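Local coordinates for protein cytochrome c (Pseudomonas aeruginosa, PDB 6RTE) that acts as the dihydro-heme d1 dehydrogenase NirN in heme d1 biosynthesis, with a heme c and an eight-bladed beta-propeller, at residues A[447-459]-A[490-502]. Numbering follows the deposited sequence.
Sequences KVAGHVEFTRDGR and KPSGKYNVGNKIG
Lys-494 NZ gives a hydrogen bond to His-451 ND1 at 3.1 Å, and it lies only 10° out of the imidazole plane. The same NZ is 2.9 Å from His-451 O. Bends at chi2 and chi3 fold the lysine chain back toward the histidine, and Lys-494 CD lies 3.4 Å from Glu-453 CB. Ser-464 OG and Leu-462 O also accept from this buried ammonium. One face of the His-451 ring is covered by Gly-493 CA, a CH-pi contact 3.8 Å from the ring centroid.

Glu-453 points toward strand 491-496, CG anti to the backbone N (chi1 -173°), and the chain then bends at chi2. Its OE2 takes the backbone N-H of Asn-496 at 2.9 Å in a nearly straight bond, on the anti side of the carboxylate. The other oxygen, OE1, forms a salt bridge with Arg-406, so both ends of the carboxylate are held.

Further on, Asn-499 ND2 donates to Thr-455 O at 3.0 Å from above the carbonyl plane. Gly-458 N, closing the type I turn 455-458, reaches that oxygen from the opposite face. Asn-496 OD1 caps helix 497-501 by accepting from Asn-499 N, while its ND2 hydrogen-bonds to Asn-148 OD1. Arg-456 NH1 forms a salt bridge with Asp-145.

Strands 449-454 and 491-496 run nearly parallel, at 17°, but belong to different sheets. Each is outermost in its own four-stranded sheet; 491-496 pairs antiparallel with 150-154. This is an interface between neighbouring blades: the chain's last strand completes the blade begun by 150-154, 159-164 and 169-175, the Velcro closure of this eight-bladed propeller.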
ATOM      1  N   LYS A 447      -7.886 -21.589   0.689  1.00 68.79           N
ATOM      2  CA  LYS A 447      -6.888 -20.627   0.259  1.00 66.74           C
ATOM      3  C   LYS A 447      -7.185 -19.257   0.852  1.00 63.02           C
ATOM      4  O   LYS A 447      -8.315 -18.947   1.236  1.00 63.36           O
ATOM      5  CB  LYS A 447      -6.844 -20.539  -1.268  1.00 66.27           C
ATOM      6  CG  LYS A 447      -6.664 -21.893  -1.917  1.00 69.77           C
ATOM      7  CD  LYS A 447      -6.182 -21.769  -3.336  1.00 71.47           C
ATOM      8  CE  LYS A 447      -5.988 -23.139  -3.937  1.00 77.06           C
ATOM      9  NZ  LYS A 447      -5.325 -23.045  -5.253  1.00 78.68           N
ATOM     10  N   VAL A 448      -6.144 -18.435   0.924  1.00 60.22           N
ATOM     11  CA  VAL A 448      -6.277 -17.131   1.557  1.00 60.21           C
ATOM     12  C   VAL A 448      -7.144 -16.247   0.667  1.00 55.52           C
ATOM     13  O   VAL A 448      -6.838 -16.025  -0.510  1.00 53.71           O
ATOM     14  CB  VAL A 448      -4.900 -16.508   1.825  1.00 62.89           C
ATOM     15  CG1 VAL A 448      -4.028 -16.603   0.602  1.00 65.57           C
ATOM     16  CG2 VAL A 448      -5.038 -15.055   2.272  1.00 60.05           C
ATOM     17  N   ALA A 449      -8.249 -15.763   1.225  1.00 54.91           N
ATOM     18  CA  ALA A 449      -9.149 -14.840   0.550  1.00 50.52           C
ATOM     19  C   ALA A 449      -9.080 -13.495   1.254  1.00 49.88           C
ATOM     20  O   ALA A 449      -9.129 -13.428   2.485  1.00 48.28           O
ATOM     21  CB  ALA A 449     -10.583 -15.374   0.559  1.00 51.87           C
ATOM     22  N   GLY A 450      -8.959 -12.421   0.481  1.00 49.45           N
ATOM     23  CA  GLY A 450      -8.883 -11.110   1.085  1.00 49.06           C
ATOM     24  C   GLY A 450      -8.911  -9.972   0.095  1.00 45.87           C
ATOM     25  O   GLY A 450      -8.456 -10.116  -1.037  1.00 44.34           O
ATOM     26  N   HIS A 451      -9.449  -8.836   0.540  1.00 44.93           N
ATOM     27  CA  HIS A 451      -9.519  -7.579  -0.195  1.00 42.85           C
ATOM     28  C   HIS A 451     -10.668  -7.554  -1.193  1.00 43.63           C
ATOM     29  O   HIS A 451     -10.789  -8.441  -2.048  1.00 45.38           O
ATOM     30  CB  HIS A 451      -8.229  -7.263  -0.945  1.00 39.60           C
ATOM     31  CG  HIS A 451      -8.222  -5.884  -1.528  1.00 37.87           C
ATOM     32  ND1 HIS A 451      -8.792  -5.589  -2.747  1.00 36.98           N
ATOM     33  CD2 HIS A 451      -7.751  -4.709  -1.041  1.00 36.97           C
ATOM     34  CE1 HIS A 451      -8.655  -4.295  -2.996  1.00 35.64           C
ATOM     35  NE2 HIS A 451      -8.026  -3.744  -1.977  1.00 35.65           N
ATOM     36  N   VAL A 452     -11.487  -6.511  -1.107  1.00 42.37           N
ATOM     37  CA  VAL A 452     -12.697  -6.370  -1.905  1.00 42.72           C
ATOM     38  C   VAL A 452     -12.702  -4.980  -2.525  1.00 37.77           C
ATOM     39  O   VAL A 452     -12.427  -3.988  -1.837  1.00 37.24           O
ATOM     40  CB  VAL A 452     -13.958  -6.594  -1.048  1.00 44.04           C
ATOM     41  CG1 VAL A 452     -15.230  -6.312  -1.855  1.00 48.91           C
ATOM     42  CG2 VAL A 452     -13.968  -8.014  -0.480  1.00 44.34           C
ATOM     43  N   GLU A 453     -12.996  -4.913  -3.818  1.00 37.49           N
ATOM     44  CA  GLU A 453     -13.243  -3.659  -4.521  1.00 37.55           C
ATOM     45  C   GLU A 453     -14.506  -3.826  -5.356  1.00 36.91           C
ATOM     46  O   GLU A 453     -14.801  -4.925  -5.830  1.00 37.45           O
ATOM     47  CB  GLU A 453     -12.055  -3.273  -5.416  1.00 36.42           C
ATOM     48  CG  GLU A 453     -12.157  -1.901  -6.064  1.00 36.91           C
ATOM     49  CD  GLU A 453     -11.750  -0.779  -5.134  1.00 37.34           C
ATOM     50  OE1 GLU A 453     -11.661  -1.024  -3.915  1.00 41.15           O
ATOM     51  OE2 GLU A 453     -11.508   0.340  -5.620  1.00 38.30           O
ATOM     52  N   PHE A 454     -15.254  -2.733  -5.522  1.00 36.34           N
ATOM     53  CA  PHE A 454     -16.500  -2.737  -6.275  1.00 37.02           C
ATOM     54  C   PHE A 454     -16.338  -2.045  -7.626  1.00 36.20           C
ATOM     55  O   PHE A 454     -15.425  -1.243  -7.833  1.00 34.90           O
ATOM     56  CB  PHE A 454     -17.622  -2.030  -5.495  1.00 38.70           C
ATOM     57  CG  PHE A 454     -17.947  -2.667  -4.174  1.00 40.90           C
ATOM     58  CD1 PHE A 454     -17.269  -2.287  -3.027  1.00 40.33           C
ATOM     59  CD2 PHE A 454     -18.937  -3.627  -4.081  1.00 44.97           C
ATOM     60  CE1 PHE A 454     -17.559  -2.866  -1.808  1.00 43.23           C
ATOM     61  CE2 PHE A 454     -19.241  -4.216  -2.856  1.00 48.51           C
ATOM     62  CZ  PHE A 454     -18.550  -3.833  -1.720  1.00 47.63           C
ATOM     63  N   THR A 455     -17.251  -2.367  -8.543  1.00 37.81           N
ATOM     64  CA  THR A 455     -17.459  -1.544  -9.729  1.00 39.15           C
ATOM     65  C   THR A 455     -17.933  -0.156  -9.308  1.00 40.26           C
ATOM     66  O   THR A 455     -18.389   0.057  -8.180  1.00 42.32           O
ATOM     67  CB  THR A 455     -18.495  -2.165 -10.661  1.00 39.72           C
ATOM     68  OG1 THR A 455     -19.679  -2.488  -9.913  1.00 41.32           O
ATOM     69  CG2 THR A 455     -17.957  -3.424 -11.331  1.00 39.75           C
ATOM     70  N   ARG A 456     -17.844   0.795 -10.243  1.00 39.42           N
ATOM     71  CA  ARG A 456     -18.148   2.180  -9.889  1.00 40.06           C
ATOM     72  C   ARG A 456     -19.579   2.325  -9.382  1.00 39.53           C
ATOM     73  O   ARG A 456     -19.833   3.131  -8.482  1.00 39.47           O
ATOM     74  CB  ARG A 456     -17.892   3.108 -11.083  1.00 41.89           C
ATOM     75  CG  ARG A 456     -18.743   2.831 -12.316  1.00 46.31           C
ATOM     76  CD  ARG A 456     -18.386   3.770 -13.469  1.00 50.39           C
ATOM     77  NE  ARG A 456     -18.574   5.182 -13.117  1.00 53.43           N
ATOM     78  CZ  ARG A 456     -18.891   6.139 -13.987  1.00 54.75           C
ATOM     79  NH1 ARG A 456     -19.067   5.853 -15.271  1.00 54.10           N
ATOM     80  NH2 ARG A 456     -19.043   7.389 -13.571  1.00 56.02           N
ATOM     81  N   ASP A 457     -20.514   1.540  -9.918  1.00 39.68           N
ATOM     82  CA  ASP A 457     -21.910   1.586  -9.488  1.00 41.32           C
ATOM     83  C   ASP A 457     -22.232   0.582  -8.384  1.00 44.10           C
ATOM     84  O   ASP A 457     -23.396   0.486  -7.975  1.00 45.02           O
ATOM     85  CB  ASP A 457     -22.839   1.348 -10.686  1.00 43.15           C
ATOM     86  CG  ASP A 457     -22.722  -0.061 -11.249  1.00 48.06           C
ATOM     87  OD1 ASP A 457     -21.850  -0.825 -10.776  1.00 49.91           O
ATOM     88  OD2 ASP A 457     -23.502  -0.410 -12.163  1.00 50.76           O
ATOM     89  N   GLY A 458     -21.244  -0.168  -7.896  1.00 44.20           N
ATOM     90  CA  GLY A 458     -21.462  -1.081  -6.790  1.00 45.70           C
ATOM     91  C   GLY A 458     -22.191  -2.360  -7.127  1.00 45.42           C
ATOM     92  O   GLY A 458     -22.498  -3.136  -6.212  1.00 48.56           O
ATOM     93  N   ARG A 459     -22.480  -2.614  -8.407  1.00 43.67           N
ATOM     94  CA  ARG A 459     -23.227  -3.810  -8.779  1.00 46.93           C
ATOM     95  C   ARG A 459     -22.417  -5.093  -8.617  1.00 46.39           C
ATOM     96  O   ARG A 459     -23.011  -6.165  -8.448  1.00 45.54           O
ATOM     97  CB  ARG A 459     -23.715  -3.709 -10.226  1.00 51.10           C
ATOM     98  CG  ARG A 459     -24.991  -2.899 -10.408  1.00 58.19           C
ATOM     99  CD  ARG A 459     -25.488  -3.003 -11.849  1.00 64.25           C
ATOM    100  NE  ARG A 459     -24.471  -2.555 -12.803  1.00 65.50           N
ATOM    101  CZ  ARG A 459     -24.323  -3.034 -14.037  1.00 65.96           C
ATOM    102  NH1 ARG A 459     -23.358  -2.555 -14.815  1.00 65.10           N
ATOM    103  NH2 ARG A 459     -25.122  -3.996 -14.493  1.00 66.48           N
ATOM    104  N   LYS A 490      -1.297 -14.966  -7.347  1.00 51.23           N
ATOM    105  CA  LYS A 490      -1.263 -14.146  -6.142  1.00 52.45           C
ATOM    106  C   LYS A 490      -1.723 -12.720  -6.418  1.00 48.43           C
ATOM    107  O   LYS A 490      -0.983 -11.763  -6.150  1.00 47.96           O
ATOM    108  CB  LYS A 490       0.151 -14.132  -5.558  1.00 55.92           C
ATOM    109  CG  LYS A 490       0.688 -15.509  -5.282  1.00 63.38           C
ATOM    110  CD  LYS A 490       0.758 -15.772  -3.795  1.00 69.25           C
ATOM    111  CE  LYS A 490       1.987 -15.130  -3.199  1.00 72.04           C
ATOM    112  NZ  LYS A 490       1.823 -14.883  -1.744  1.00 74.07           N
ATOM    113  N   PRO A 491      -2.930 -12.534  -6.935  1.00 46.10           N
ATOM    114  CA  PRO A 491      -3.484 -11.178  -7.015  1.00 42.39           C
ATOM    115  C   PRO A 491      -3.647 -10.609  -5.615  1.00 42.83           C
ATOM    116  O   PRO A 491      -4.015 -11.318  -4.678  1.00 41.48           O
ATOM    117  CB  PRO A 491      -4.836 -11.382  -7.706  1.00 41.07           C
ATOM    118  CG  PRO A 491      -5.234 -12.782  -7.299  1.00 42.03           C
ATOM    119  CD  PRO A 491      -3.939 -13.571  -7.232  1.00 44.12           C
ATOM    120  N   SER A 492      -3.347  -9.318  -5.464  1.00 41.23           N
ATOM    121  CA  SER A 492      -3.466  -8.674  -4.167  1.00 41.70           C
ATOM    122  C   SER A 492      -4.590  -7.645  -4.270  1.00 39.91           C
ATOM    123  O   SER A 492      -5.772  -8.030  -4.279  1.00 41.75           O
ATOM    124  CB  SER A 492      -2.113  -8.099  -3.729  1.00 42.16           C
ATOM    125  OG  SER A 492      -1.518  -7.354  -4.774  1.00 42.40           O
ATOM    126  N   GLY A 493      -4.292  -6.363  -4.352  1.00 36.69           N
ATOM    127  CA  GLY A 493      -5.339  -5.362  -4.450  1.00 36.29           C
ATOM    128  C   GLY A 493      -5.800  -5.148  -5.880  1.00 36.26           C
ATOM    129  O   GLY A 493      -5.058  -5.388  -6.835  1.00 36.33           O
ATOM    130  N   LYS A 494      -7.065  -4.731  -6.016  1.00 35.90           N
ATOM    131  CA  LYS A 494      -7.584  -4.182  -7.260  1.00 36.34           C
ATOM    132  C   LYS A 494      -8.307  -2.884  -6.924  1.00 35.66           C
ATOM    133  O   LYS A 494      -8.883  -2.733  -5.841  1.00 37.03           O
ATOM    134  CB  LYS A 494      -8.516  -5.158  -8.011  1.00 38.68           C
ATOM    135  CG  LYS A 494      -9.947  -5.287  -7.489  1.00 41.90           C
ATOM    136  CD  LYS A 494     -10.027  -5.888  -6.084  1.00 42.67           C
ATOM    137  CE  LYS A 494      -9.309  -7.211  -5.971  1.00 40.30           C
ATOM    138  NZ  LYS A 494      -9.622  -7.858  -4.673  1.00 39.09           N
ATOM    139  N   TYR A 495      -8.247  -1.936  -7.853  1.00 33.98           N
ATOM    140  CA  TYR A 495      -8.576  -0.548  -7.558  1.00 32.51           C
ATOM    141  C   TYR A 495      -9.398   0.011  -8.700  1.00 33.15           C
ATOM    142  O   TYR A 495      -8.916   0.105  -9.832  1.00 34.28           O
ATOM    143  CB  TYR A 495      -7.292   0.256  -7.330  1.00 30.98           C
ATOM    144  CG  TYR A 495      -6.437  -0.382  -6.257  1.00 31.47           C
ATOM    145  CD1 TYR A 495      -5.572  -1.427  -6.559  1.00 31.90           C
ATOM    146  CD2 TYR A 495      -6.532   0.023  -4.934  1.00 32.27           C
ATOM    147  CE1 TYR A 495      -4.817  -2.036  -5.586  1.00 33.63           C
ATOM    148  CE2 TYR A 495      -5.773  -0.582  -3.947  1.00 34.81           C
ATOM    149  CZ  TYR A 495      -4.915  -1.612  -4.279  1.00 35.44           C
ATOM    150  OH  TYR A 495      -4.146  -2.223  -3.306  1.00 40.13           O
ATOM    151  N   ASN A 496     -10.650   0.356  -8.393  1.00 33.22           N
ATOM    152  CA  ASN A 496     -11.603   0.860  -9.376  1.00 32.35           C
ATOM    153  C   ASN A 496     -11.430   2.365  -9.498  1.00 32.21           C
ATOM    154  O   ASN A 496     -11.586   3.092  -8.512  1.00 31.26           O
ATOM    155  CB  ASN A 496     -13.028   0.502  -8.952  1.00 32.98           C
ATOM    156  CG  ASN A 496     -14.068   0.929  -9.979  1.00 33.78           C
ATOM    157  OD1 ASN A 496     -14.649   2.017  -9.882  1.00 34.20           O
ATOM    158  ND2 ASN A 496     -14.303   0.076 -10.971  1.00 34.04           N
ATOM    159  N   VAL A 497     -11.101   2.833 -10.710  1.00 31.32           N
ATOM    160  CA  VAL A 497     -10.898   4.262 -10.950  1.00 30.98           C
ATOM    161  C   VAL A 497     -12.046   5.074 -10.357  1.00 32.40           C
ATOM    162  O   VAL A 497     -11.837   6.002  -9.564  1.00 32.74           O
ATOM    163  CB  VAL A 497     -10.757   4.543 -12.458  1.00 31.02           C
ATOM    164  CG1 VAL A 497     -10.777   6.046 -12.726  1.00 31.81           C
ATOM    165  CG2 VAL A 497      -9.495   3.916 -13.014  1.00 29.83           C
ATOM    166  N   GLY A 498     -13.274   4.747 -10.762  1.00 32.69           N
ATOM    167  CA  GLY A 498     -14.423   5.541 -10.353  1.00 33.03           C
ATOM    168  C   GLY A 498     -14.545   5.666  -8.849  1.00 34.17           C
ATOM    169  O   GLY A 498     -14.782   6.749  -8.321  1.00 35.24           O
ATOM    170  N   ASN A 499     -14.379   4.551  -8.133  1.00 34.78           N
ATOM    171  CA  ASN A 499     -14.517   4.605  -6.683  1.00 37.68           C
ATOM    172  C   ASN A 499     -13.332   5.293  -6.021  1.00 39.37           C
ATOM    173  O   ASN A 499     -13.502   5.951  -4.990  1.00 43.04           O
ATOM    174  CB  ASN A 499     -14.705   3.194  -6.130  1.00 37.70           C
ATOM    175  CG  ASN A 499     -16.063   2.626  -6.462  1.00 38.89           C
ATOM    176  OD1 ASN A 499     -17.036   3.365  -6.577  1.00 40.42           O
ATOM    177  ND2 ASN A 499     -16.139   1.317  -6.632  1.00 39.27           N
ATOM    178  N   LYS A 500     -12.134   5.187  -6.602  1.00 37.44           N
ATOM    179  CA  LYS A 500     -10.964   5.791  -5.973  1.00 37.85           C
ATOM    180  C   LYS A 500     -10.954   7.308  -6.108  1.00 36.67           C
ATOM    181  O   LYS A 500     -10.439   7.999  -5.223  1.00 37.11           O
ATOM    182  CB  LYS A 500      -9.670   5.224  -6.564  1.00 41.76           C
ATOM    183  CG  LYS A 500      -9.505   3.721  -6.438  1.00 48.42           C
ATOM    184  CD  LYS A 500      -9.722   3.217  -5.031  1.00 55.83           C
ATOM    185  CE  LYS A 500      -8.755   3.857  -4.068  1.00 61.54           C
ATOM    186  NZ  LYS A 500      -8.663   3.059  -2.818  1.00 66.27           N
ATOM    187  N   ILE A 501     -11.487   7.847  -7.208  1.00 36.62           N
ATOM    188  CA  ILE A 501     -11.493   9.293  -7.420  1.00 37.88           C
ATOM    189  C   ILE A 501     -12.813   9.945  -7.006  1.00 42.46           C
ATOM    190  O   ILE A 501     -12.909  11.185  -7.026  1.00 43.82           O
ATOM    191  CB  ILE A 501     -11.181   9.642  -8.892  1.00 36.34           C
ATOM    192  CG1 ILE A 501     -12.371   9.332  -9.804  1.00 37.78           C
ATOM    193  CG2 ILE A 501      -9.945   8.882  -9.365  1.00 35.03           C
ATOM    194  CD1 ILE A 501     -12.152   9.732 -11.259  1.00 39.31           C
ATOM    195  N   GLY A 502     -13.822   9.163  -6.637  1.00 44.97           N
ATOM    196  CA  GLY A 502     -15.121   9.699  -6.273  1.00 49.98           C
ATOM    197  C   GLY A 502     -15.216  10.104  -4.815  1.00 54.24           C
ATOM    198  O   GLY A 502     -14.334   9.783  -4.007  1.00 56.15           O
TER
HETATM  199  O   HOH W   1     -14.766  -0.188  -4.616  1.00 61.78           O